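Local atomic coordinates of actin-related protein 8 (Homo sapiens, PDB entry 4FO0), a protein that binds and slowly hydrolyses ATP, does not polymerise, and is a proposed core subunit of the INO80 chromatin-remodelling complex, contributing to transcription control and probably DNA repair. Residues Asn15-Ile20 with Tyr198-Leu203; Val19-Ser24 with Leu552-Gly557; Leu203-Ile208 with Ile230-Glu235. All coordinates share one frame; numbering follows the deposited sequence.

Interaction 1. Residues Asn15-Ile20 with Tyr198-Leu203; sequences NFIIVI and YYRCIL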
loop_
_atom_site.group_PDB
_atom_site.type_symbol
_atom_site.label_atom_id
_atom_site.label_comp_id
_atom_site.label_asym_id
_atom_site.label_seq_id
_atom_site.Cartn_x
_atom_site.Cartn_y
_atom_site.Cartn_z
ATOM N N ASN A 15 -2.501 -20.166 -17.654
ATOM C CA ASN A 15 -1.377 -19.518 -18.305
ATOM C C ASN A 15 -1.889 -18.384 -19.171
ATOM O O ASN A 15 -1.123 -17.521 -19.595
ATOM C CB ASN A 15 -0.565 -20.500 -19.151
ATOM C CG ASN A 15 0.741 -19.882 -19.690
ATOM O OD1 ASN A 15 1.629 -19.510 -18.917
ATOM N ND2 ASN A 15 0.863 -19.789 -21.018
ATOM N N PHE A 16 -3.196 -18.389 -19.411
ATOM C CA PHE A 16 -3.826 -17.400 -20.271
ATOM C C PHE A 16 -4.738 -16.460 -19.509
ATOM O O PHE A 16 -5.557 -15.748 -20.089
ATOM C CB PHE A 16 -4.551 -18.097 -21.410
ATOM C CG PHE A 16 -3.615 -18.757 -22.345
ATOM C CD1 PHE A 16 -3.021 -18.029 -23.363
ATOM C CD2 PHE A 16 -3.252 -20.082 -22.160
ATOM C CE1 PHE A 16 -2.114 -18.628 -24.208
ATOM C CE2 PHE A 16 -2.348 -20.685 -22.999
ATOM C CZ PHE A 16 -1.774 -19.957 -24.027
ATOM N N ILE A 17 -4.570 -16.449 -18.198
ATOM C CA ILE A 17 -5.295 -15.520 -17.368
ATOM C C ILE A 17 -4.328 -14.564 -16.685
ATOM O O ILE A 17 -3.466 -14.991 -15.911
ATOM C CB ILE A 17 -6.127 -16.280 -16.360
ATOM C CG1 ILE A 17 -7.219 -17.051 -17.114
ATOM C CG2 ILE A 17 -6.694 -15.321 -15.324
ATOM C CD1 ILE A 17 -7.989 -18.011 -16.259
ATOM N N ILE A 18 -4.441 -13.275 -17.004
ATOM C CA ILE A 18 -3.611 -12.255 -16.352
ATOM C C ILE A 18 -4.281 -11.720 -15.088
ATOM O O ILE A 18 -5.436 -11.281 -15.125
ATOM C CB ILE A 18 -3.331 -11.059 -17.254
ATOM C CG1 ILE A 18 -2.587 -11.485 -18.517
ATOM C CG2 ILE A 18 -2.501 -10.043 -16.502
ATOM C CD1 ILE A 18 -1.256 -12.081 -18.233
ATOM N N VAL A 19 -3.566 -11.778 -13.967
ATOM C CA VAL A 19 -4.100 -11.264 -12.709
ATOM C C VAL A 19 -3.504 -9.897 -12.388
ATOM O O VAL A 19 -2.278 -9.733 -12.339
ATOM C CB VAL A 19 -3.880 -12.250 -11.554
ATOM C CG1 VAL A 19 -4.345 -11.654 -10.233
ATOM C CG2 VAL A 19 -4.623 -13.547 -11.842
ATOM N N ILE A 20 -4.379 -8.915 -12.194
ATOM C CA ILE A 20 -3.942 -7.530 -12.028
ATOM C C ILE A 20 -4.361 -6.907 -10.702
ATOM O O ILE A 20 -5.554 -6.746 -10.411
ATOM C CB ILE A 20 -4.448 -6.654 -13.164
ATOM C CG1 ILE A 20 -4.109 -7.308 -14.503
ATOM C CG2 ILE A 20 -3.851 -5.243 -13.057
ATOM C CD1 ILE A 20 -4.690 -6.584 -15.701
ATOM N N TYR A 198 -6.254 -13.700 -26.811
ATOM C CA TYR A 198 -6.230 -15.071 -26.310
ATOM C C TYR A 198 -6.189 -15.112 -24.792
ATOM O O TYR A 198 -6.157 -16.189 -24.200
ATOM C CB TYR A 198 -5.021 -15.837 -26.848
ATOM C CG TYR A 198 -4.816 -15.718 -28.340
ATOM C CD1 TYR A 198 -5.874 -15.892 -29.226
ATOM C CD2 TYR A 198 -3.562 -15.420 -28.866
ATOM C CE1 TYR A 198 -5.684 -15.782 -30.604
ATOM C CE2 TYR A 198 -3.363 -15.308 -30.237
ATOM C CZ TYR A 198 -4.426 -15.491 -31.101
ATOM O OH TYR A 198 -4.230 -15.373 -32.462
ATOM N N TYR A 199 -6.182 -13.945 -24.156
ATOM C CA TYR A 199 -6.115 -13.887 -22.698
ATOM C C TYR A 199 -7.386 -13.378 -22.046
ATOM O O TYR A 199 -8.180 -12.658 -22.651
ATOM C CB TYR A 199 -4.951 -13.020 -22.240
ATOM C CG TYR A 199 -3.615 -13.651 -22.473
ATOM C CD1 TYR A 199 -2.936 -14.287 -21.441
ATOM C CD2 TYR A 199 -3.031 -13.624 -23.728
ATOM C CE1 TYR A 199 -1.694 -14.868 -21.656
ATOM C CE2 TYR A 199 -1.805 -14.204 -23.953
ATOM C CZ TYR A 199 -1.130 -14.829 -22.925
ATOM O OH TYR A 199 0.111 -15.409 -23.171
ATOM N N ARG A 200 -7.552 -13.769 -20.793
ATOM C CA ARG A 200 -8.564 -13.218 -19.927
ATOM C C ARG A 200 -7.879 -12.556 -18.744
ATOM O O ARG A 200 -6.694 -12.789 -18.476
ATOM C CB ARG A 200 -9.509 -14.306 -19.436
ATOM C CG ARG A 200 -10.572 -14.652 -20.445
ATOM C CD ARG A 200 -11.381 -15.837 -19.973
ATOM N NE ARG A 200 -10.513 -16.980 -19.727
ATOM C CZ ARG A 200 -10.933 -18.140 -19.240
ATOM N NH1 ARG A 200 -12.218 -18.304 -18.955
ATOM N NH2 ARG A 200 -10.071 -19.127 -19.040
ATOM N N CYS A 201 -8.645 -11.749 -18.027
ATOM C CA CYS A 201 -8.107 -10.924 -16.963
ATOM C C CYS A 201 -8.870 -11.033 -15.643
ATOM O O CYS A 201 -10.096 -10.977 -15.601
ATOM C CB CYS A 201 -8.111 -9.469 -17.420
ATOM S SG CYS A 201 -7.650 -8.319 -16.127
ATOM N N ILE A 202 -8.134 -11.177 -14.555
ATOM C CA ILE A 202 -8.726 -10.992 -13.246
ATOM C C ILE A 202 -8.265 -9.658 -12.674
ATOM O O ILE A 202 -7.074 -9.460 -12.417
ATOM C CB ILE A 202 -8.305 -12.094 -12.303
ATOM C CG1 ILE A 202 -8.670 -13.464 -12.908
ATOM C CG2 ILE A 202 -8.908 -11.834 -10.927
ATOM C CD1 ILE A 202 -9.673 -14.259 -12.107
ATOM N N LEU A 203 -9.213 -8.746 -12.489
ATOM C CA LEU A 203 -8.935 -7.432 -11.934
ATOM C C LEU A 203 -9.354 -7.314 -10.468
ATOM O O LEU A 203 -10.538 -7.414 -10.133
ATOM C CB LEU A 203 -9.647 -6.346 -12.743
ATOM C CG LEU A 203 -9.475 -4.898 -12.244
ATOM C CD1 LEU A 203 -8.004 -4.489 -12.203
ATOM C CD2 LEU A 203 -10.248 -3.912 -13.098
HETATM O O HOH W 1 -7.982 -17.191 -20.909
#
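F16 and Y199 meet where strands 17-20 and 200-203 begin. The two rings cross with their planes at 45°, and F16 CD1 lies 3.7 Å from Y199 CZ, over one face of the tyrosine and toward its rim. The phenol oxygen of Y199 points to R31, which it hydrogen-bonds. From here the strands run parallel and exchange four backbone hydrogen bonds, starting with R200 N to F16 O at 2.9 Å. F16 O takes a second bond, from a water at 2.9 Å. That water accepts from R200 NE at 2.8 Å. The arginine chain bends at chi3 (-57°), which sets NE in place for the water. R200 NH2 sits 3.6 Å from I17 CD1, and the guanidinium also makes a cation-pi contact with W571. Beyond it on the same sheet face, I17 CG2 packs on I202 CG1 at 3.6 Å. On the other face, I20 CD1 touches C201 SG at 3.5 Å. These are two neighbouring strands of the actin-fold sheet. Apolar side chains pack on both faces of the buried part, while at the partly exposed end the water ties the polar end of R200 to the neighbouring strand.

Interaction 2. Residues Val19-Ser24 with Leu552-Gly557; sequences VIHPGS and LIAWKG. With ATP (adenosine-5'-triphosphate), chain C.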
loop_
_atom_site.group_PDB
_atom_site.type_symbol
_atom_site.label_atom_id
_atom_site.label_comp_id
_atom_site.label_asym_id
_atom_site.label_seq_id
_atom_site.Cartn_x
_atom_site.Cartn_y
_atom_site.Cartn_z
ATOM N N VAL A 19 -3.566 -11.778 -13.967
ATOM C CA VAL A 19 -4.100 -11.264 -12.709
ATOM C C VAL A 19 -3.504 -9.897 -12.388
ATOM O O VAL A 19 -2.278 -9.733 -12.339
ATOM C CB VAL A 19 -3.880 -12.250 -11.554
ATOM C CG1 VAL A 19 -4.345 -11.654 -10.233
ATOM C CG2 VAL A 19 -4.623 -13.547 -11.842
ATOM N N ILE A 20 -4.379 -8.915 -12.194
ATOM C CA ILE A 20 -3.942 -7.530 -12.028
ATOM C C ILE A 20 -4.361 -6.907 -10.702
ATOM O O ILE A 20 -5.554 -6.746 -10.411
ATOM C CB ILE A 20 -4.448 -6.654 -13.164
ATOM C CG1 ILE A 20 -4.109 -7.308 -14.503
ATOM C CG2 ILE A 20 -3.851 -5.243 -13.057
ATOM C CD1 ILE A 20 -4.690 -6.584 -15.701
ATOM N N HIS A 21 -3.365 -6.559 -9.897
ATOM C CA HIS A 21 -3.624 -5.921 -8.618
ATOM C C HIS A 21 -2.940 -4.569 -8.558
ATOM O O HIS A 21 -1.756 -4.471 -8.227
ATOM C CB HIS A 21 -3.111 -6.779 -7.477
ATOM C CG HIS A 21 -3.549 -6.298 -6.136
ATOM N ND1 HIS A 21 -3.008 -6.775 -4.958
ATOM C CD2 HIS A 21 -4.479 -5.379 -5.778
ATOM C CE1 HIS A 21 -3.592 -6.176 -3.937
ATOM N NE2 HIS A 21 -4.485 -5.320 -4.406
ATOM N N PRO A 22 -3.689 -3.518 -8.876
ATOM C CA PRO A 22 -3.193 -2.137 -8.849
ATOM C C PRO A 22 -3.012 -1.660 -7.408
ATOM O O PRO A 22 -3.679 -2.155 -6.509
ATOM C CB PRO A 22 -4.326 -1.346 -9.506
ATOM C CG PRO A 22 -5.312 -2.381 -10.027
ATOM C CD PRO A 22 -5.122 -3.592 -9.194
ATOM N N GLY A 23 -2.104 -0.716 -7.203
ATOM C CA GLY A 23 -1.897 -0.096 -5.904
ATOM C C GLY A 23 -1.498 1.361 -6.098
ATOM O O GLY A 23 -1.114 1.773 -7.202
ATOM N N SER A 24 -1.587 2.153 -5.040
ATOM C CA SER A 24 -1.154 3.546 -5.109
ATOM C C SER A 24 0.310 3.635 -5.544
ATOM O O SER A 24 0.693 4.510 -6.319
ATOM C CB SER A 24 -1.316 4.223 -3.747
ATOM O OG SER A 24 -2.660 4.145 -3.312
ATOM N N LEU A 552 1.794 -9.874 -1.293
ATOM C CA LEU A 552 1.350 -10.708 -2.415
ATOM C C LEU A 552 0.124 -11.586 -2.155
ATOM O O LEU A 552 -0.375 -12.227 -3.081
ATOM C CB LEU A 552 2.492 -11.585 -2.899
ATOM C CG LEU A 552 3.791 -10.838 -3.186
ATOM C CD1 LEU A 552 4.900 -11.831 -3.485
ATOM C CD2 LEU A 552 3.608 -9.867 -4.338
ATOM N N ILE A 553 -0.354 -11.617 -0.912
ATOM C CA ILE A 553 -1.474 -12.471 -0.547
ATOM C C ILE A 553 -2.699 -12.256 -1.446
ATOM O O ILE A 553 -3.306 -13.221 -1.931
ATOM C CB ILE A 553 -1.890 -12.281 0.930
ATOM C CG1 ILE A 553 -0.671 -12.353 1.845
ATOM C CG2 ILE A 553 -2.912 -13.330 1.333
ATOM C CD1 ILE A 553 0.213 -13.528 1.557
ATOM N N ALA A 554 -3.071 -10.999 -1.663
ATOM C CA ALA A 554 -4.272 -10.718 -2.428
ATOM C C ALA A 554 -4.069 -11.099 -3.893
ATOM O O ALA A 554 -4.922 -11.753 -4.517
ATOM C CB ALA A 554 -4.655 -9.277 -2.297
ATOM N N TRP A 555 -2.935 -10.697 -4.448
ATOM C CA TRP A 555 -2.650 -11.077 -5.812
ATOM C C TRP A 555 -2.703 -12.611 -5.936
ATOM O O TRP A 555 -3.332 -13.146 -6.841
ATOM C CB TRP A 555 -1.302 -10.519 -6.298
ATOM C CG TRP A 555 -1.066 -10.894 -7.718
ATOM C CD1 TRP A 555 -1.419 -10.176 -8.834
ATOM C CD2 TRP A 555 -0.499 -12.119 -8.190
ATOM N NE1 TRP A 555 -1.085 -10.875 -9.967
ATOM C CE2 TRP A 555 -0.521 -12.073 -9.600
ATOM C CE3 TRP A 555 0.031 -13.250 -7.560
ATOM C CZ2 TRP A 555 -0.022 -13.110 -10.385
ATOM C CZ3 TRP A 555 0.517 -14.279 -8.339
ATOM C CH2 TRP A 555 0.492 -14.205 -9.734
ATOM N N LYS A 556 -2.065 -13.325 -5.015
ATOM C CA LYS A 556 -2.089 -14.783 -5.078
ATOM C C LYS A 556 -3.515 -15.314 -5.012
ATOM O O LYS A 556 -3.877 -16.242 -5.738
ATOM C CB LYS A 556 -1.200 -15.394 -4.000
ATOM C CG LYS A 556 0.250 -15.400 -4.433
ATOM C CD LYS A 556 1.238 -15.923 -3.384
ATOM C CE LYS A 556 2.612 -16.126 -4.052
ATOM N NZ LYS A 556 3.682 -16.657 -3.172
ATOM N N GLY A 557 -4.327 -14.706 -4.159
ATOM C CA GLY A 557 -5.733 -15.033 -4.110
ATOM C C GLY A 557 -6.446 -14.843 -5.437
ATOM O O GLY A 557 -7.374 -15.574 -5.763
HETATM P PG ATP C . -2.208 1.122 -1.358
HETATM O O1G ATP C . -2.649 -0.258 -0.955
HETATM O O2G ATP C . -2.789 1.632 -2.654
HETATM O O3G ATP C . -2.221 2.158 -0.254
HETATM P PB ATP C . 0.126 -0.318 -2.317
HETATM O O1B ATP C . 1.086 0.293 -3.302
HETATM O O2B ATP C . -0.777 -1.495 -2.655
HETATM O O3B ATP C . -0.652 0.940 -1.687
HETATM P PA ATP C . 1.779 -2.008 -0.718
HETATM O O1A ATP C . 2.751 -2.186 -1.856
HETATM O O2A ATP C . 0.872 -3.123 -0.264
HETATM O O3A ATP C . 0.956 -0.664 -0.987
HETATM O "O5'" ATP C . 2.631 -1.533 0.546
HETATM C "C5'" ATP C . 3.545 -0.465 0.351
HETATM C "C4'" ATP C . 4.026 -0.003 1.704
HETATM O "O4'" ATP C . 4.630 -1.116 2.346
HETATM C "C3'" ATP C . 5.090 1.079 1.616
HETATM O "O3'" ATP C . 4.752 2.157 2.495
HETATM C "C2'" ATP C . 6.350 0.396 2.086
HETATM O "O2'" ATP C . 7.239 1.273 2.760
HETATM C "C1'" ATP C . 5.775 -0.627 3.033
HETATM N N9 ATP C . 6.766 -1.665 3.350
HETATM C C8 ATP C . 7.290 -2.550 2.491
HETATM N N7 ATP C . 8.182 -3.353 3.118
HETATM C C5 ATP C . 8.228 -2.978 4.402
HETATM C C6 ATP C . 8.970 -3.404 5.598
HETATM N N6 ATP C . 9.851 -4.433 5.514
HETATM N N1 ATP C . 8.729 -2.736 6.757
HETATM C C2 ATP C . 7.854 -1.714 6.836
HETATM N N3 ATP C . 7.151 -1.269 5.773
HETATM C C4 ATP C . 7.293 -1.855 4.555
HETATM O O HOH W 2 -1.344 -8.402 -3.539
#
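The axes of strand 19-21 and helix 553-557 come within 8.4 Å, at 152°, nearly antiparallel, with H21 facing W555. The strand opens the first phosphate-binding hairpin of the actin fold, and the helix packs on its sheet. W555 carries most of the contact. Its CG is anti to the backbone N (chi1 -178°), and the indole reaches the strand with its five-membered ring. W555 NE1 donates to V19 O at 2.9 Å. The oxygen lies close to the indole plane, but the N-H comes from above the carbonyl plane, 62° out of it. V19 CG1 covers one face of the same ring as a CH-pi contact, 3.7 Å from the W555 five-membered ring centroid. H21 CB stands at the indole edge, near CD1. An alanine at W555 would probably leave V19 O without this donor and open a gap beside V19 CG1. H21 turns its ring to the start of the helix. There H21 CE1 lies 3.7 Å from A554 CB. A water 2.7 Å from H21 ND1, in the plane of the imidazole, accepts a bond from W555 N in the first helical turn at 2.9 Å. On its other nitrogen, NE2, the histidine is hydrogen-bonded to E235. Past P22 the chain turns to the nucleotide, and S24 is part of the ATP site. One gamma-phosphate oxygen receives both S24 donors: S24 N reaches ATP O2G at 2.7 Å, and S24 OG reaches ATP O2G at 2.6 Å.

Interaction 3. Residues Leu203-Ile208 with Ile230-Glu235; sequences LLIPDI and IVVHQE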
loop_
_atom_site.group_PDB
_atom_site.type_symbol
_atom_site.label_atom_id
_atom_site.label_comp_id
_atom_site.label_asym_id
_atom_site.label_seq_id
_atom_site.Cartn_x
_atom_site.Cartn_y
_atom_site.Cartn_z
ATOM N N LEU A 203 -9.213 -8.746 -12.489
ATOM C CA LEU A 203 -8.935 -7.432 -11.934
ATOM C C LEU A 203 -9.354 -7.314 -10.468
ATOM O O LEU A 203 -10.538 -7.414 -10.133
ATOM C CB LEU A 203 -9.647 -6.346 -12.743
ATOM C CG LEU A 203 -9.475 -4.898 -12.244
ATOM C CD1 LEU A 203 -8.004 -4.489 -12.203
ATOM C CD2 LEU A 203 -10.248 -3.912 -13.098
ATOM N N LEU A 204 -8.381 -7.087 -9.593
ATOM C CA LEU A 204 -8.684 -6.848 -8.189
ATOM C C LEU A 204 -9.022 -5.385 -7.985
ATOM O O LEU A 204 -8.346 -4.503 -8.518
ATOM C CB LEU A 204 -7.485 -7.182 -7.329
ATOM C CG LEU A 204 -7.370 -8.599 -6.809
ATOM C CD1 LEU A 204 -7.364 -9.595 -7.955
ATOM C CD2 LEU A 204 -6.101 -8.681 -5.979
ATOM N N ILE A 205 -10.060 -5.125 -7.204
ATOM C CA ILE A 205 -10.475 -3.762 -6.939
ATOM C C ILE A 205 -10.611 -3.537 -5.441
ATOM O O ILE A 205 -10.733 -4.486 -4.670
ATOM C CB ILE A 205 -11.806 -3.432 -7.625
ATOM C CG1 ILE A 205 -12.954 -4.216 -6.989
ATOM C CG2 ILE A 205 -11.729 -3.737 -9.084
ATOM C CD1 ILE A 205 -14.293 -3.816 -7.519
ATOM N N PRO A 206 -10.598 -2.269 -5.024
ATOM C CA PRO A 206 -10.706 -1.952 -3.598
ATOM C C PRO A 206 -11.995 -2.510 -3.014
ATOM O O PRO A 206 -12.987 -2.693 -3.714
ATOM C CB PRO A 206 -10.760 -0.422 -3.573
ATOM C CG PRO A 206 -10.208 0.023 -4.921
ATOM C CD PRO A 206 -10.591 -1.068 -5.880
ATOM N N ASP A 207 -11.963 -2.770 -1.718
ATOM C CA ASP A 207 -13.125 -3.233 -0.982
ATOM C C ASP A 207 -14.304 -2.255 -1.102
ATOM O O ASP A 207 -15.417 -2.649 -1.451
ATOM C CB ASP A 207 -12.716 -3.417 0.476
ATOM C CG ASP A 207 -13.660 -4.299 1.230
ATOM O OD1 ASP A 207 -14.157 -5.275 0.625
ATOM O OD2 ASP A 207 -13.906 -4.011 2.421
ATOM N N ILE A 208 -14.048 -0.985 -0.784
ATOM C CA ILE A 208 -14.946 0.126 -1.112
ATOM C C ILE A 208 -14.464 0.709 -2.444
ATOM O O ILE A 208 -13.390 1.309 -2.519
ATOM C CB ILE A 208 -14.925 1.213 -0.008
ATOM C CG1 ILE A 208 -15.458 0.657 1.309
ATOM C CG2 ILE A 208 -15.750 2.414 -0.389
ATOM C CD1 ILE A 208 -15.177 1.544 2.500
ATOM N N ILE A 230 -13.052 -10.845 -18.615
ATOM C CA ILE A 230 -12.538 -10.310 -17.375
ATOM C C ILE A 230 -13.391 -10.783 -16.219
ATOM O O ILE A 230 -14.582 -11.058 -16.376
ATOM C CB ILE A 230 -12.587 -8.759 -17.376
ATOM C CG1 ILE A 230 -11.958 -8.183 -16.105
ATOM C CG2 ILE A 230 -14.023 -8.268 -17.475
ATOM C CD1 ILE A 230 -11.854 -6.654 -16.129
ATOM N N VAL A 231 -12.766 -10.868 -15.054
ATOM C CA VAL A 231 -13.489 -11.044 -13.808
ATOM C C VAL A 231 -13.005 -9.992 -12.824
ATOM O O VAL A 231 -11.804 -9.845 -12.578
ATOM C CB VAL A 231 -13.241 -12.416 -13.183
ATOM C CG1 VAL A 231 -13.836 -12.449 -11.791
ATOM C CG2 VAL A 231 -13.823 -13.520 -14.058
ATOM N N VAL A 232 -13.945 -9.264 -12.249
ATOM C CA VAL A 232 -13.590 -8.267 -11.261
ATOM C C VAL A 232 -13.898 -8.809 -9.876
ATOM O O VAL A 232 -14.943 -9.414 -9.665
ATOM C CB VAL A 232 -14.367 -6.968 -11.490
ATOM C CG1 VAL A 232 -14.112 -6.018 -10.365
ATOM C CG2 VAL A 232 -13.969 -6.361 -12.803
ATOM N N HIS A 233 -12.983 -8.615 -8.935
ATOM C CA HIS A 233 -13.267 -8.981 -7.561
ATOM C C HIS A 233 -12.594 -8.027 -6.582
ATOM O O HIS A 233 -11.648 -7.326 -6.931
ATOM C CB HIS A 233 -12.829 -10.415 -7.293
ATOM C CG HIS A 233 -13.778 -11.178 -6.424
ATOM N ND1 HIS A 233 -14.638 -10.557 -5.543
ATOM C CD2 HIS A 233 -14.015 -12.507 -6.318
ATOM C CE1 HIS A 233 -15.358 -11.475 -4.920
ATOM N NE2 HIS A 233 -14.998 -12.664 -5.372
ATOM N N GLN A 234 -13.080 -8.010 -5.351
ATOM C CA GLN A 234 -12.519 -7.143 -4.333
ATOM C C GLN A 234 -11.230 -7.709 -3.784
ATOM O O GLN A 234 -11.104 -8.916 -3.599
ATOM C CB GLN A 234 -13.508 -6.957 -3.209
ATOM C CG GLN A 234 -14.810 -6.423 -3.695
ATOM C CD GLN A 234 -15.873 -6.578 -2.663
ATOM O OE1 GLN A 234 -16.220 -5.623 -1.968
ATOM N NE2 GLN A 234 -16.389 -7.793 -2.526
ATOM N N GLU A 235 -10.278 -6.825 -3.514
ATOM C CA GLU A 235 -8.968 -7.255 -3.075
ATOM C C GLU A 235 -9.080 -7.911 -1.687
ATOM O O GLU A 235 -8.284 -8.777 -1.330
ATOM C CB GLU A 235 -7.962 -6.084 -3.115
ATOM C CG GLU A 235 -8.200 -4.983 -2.070
ATOM C CD GLU A 235 -7.610 -3.604 -2.442
ATOM O OE1 GLU A 235 -8.150 -2.582 -1.953
ATOM O OE2 GLU A 235 -6.614 -3.526 -3.198
#
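The carboxylate of D207 and the side-chain amide of Q234 meet obliquely, with their planes 30° apart. D207 OD1 is hydrogen-bonded to S236 and S268. The imidazole of H233 is the other flat group. Its ND1 accepts from Q234 N at 3.0 Å, with the donor tilted 21° from the ring plane, and C238, Y241, L561 and A590 surround the side chain. These groups sit on a beta-alpha-beta unit of the actin fold: strands 200-205 and 229-234 lie parallel and side by side, joined by helix 211-225. Four backbone hydrogen bonds link the segments. They alternate from L203 N to V231 O, through H233 N to L203 O and I205 N to H233 O, to E235 N with I205 O. The last comes just where strand gives way to helix 235-243, with Q234 at its N-cap.

The apolar contact is made mainly by I205 and V232, whose side chains cross at about a right angle. I205 CG1 lies between the backbone N and the carbonyl carbon (chi1 68°), which puts it 3.4 Å from H233 O. Both I205 CG2 and I205 CD1 rest against V232 CG1, the first at 3.5 Å and the second at 3.6 Å. I230 CD1 adds to this side by touching L203 CB at 4.1 Å. V232 and I230 also pack on the connecting helix, V232 on V218 and I230 on I221 and L222. L204 lies on the opposite face, with A554 and C238 as neighbours. The side chain of E235 is extended beyond CG, and its CB and CG lie near I205 O. Its OE2 is the partner of H21 NE2, and E235 OE1 comes 3.1 Å from P206 CA.

In the fold
Interactions 1 and 3 lie on either side of strand 200-205, which pairs with strand 17-21 in one and with strand 229-234 in the other. Their centres are about 13 Å apart. Interaction 2 starts from the same strand as interaction 1 and carries it on to the nucleotide. I20 O to L204 N, at 3.0 Å, extends the pairing of interaction 1 toward interaction 3. Interactions 2 and 3, with centres about 9 Å apart, meet near the ATP site, where H21 NE2 and E235 OE2 are 3.0 Å apart. The side chains of H21 and E235 each lie about 4 Å from the bound magnesium ion, and that of E235 about 6 Å from ATP.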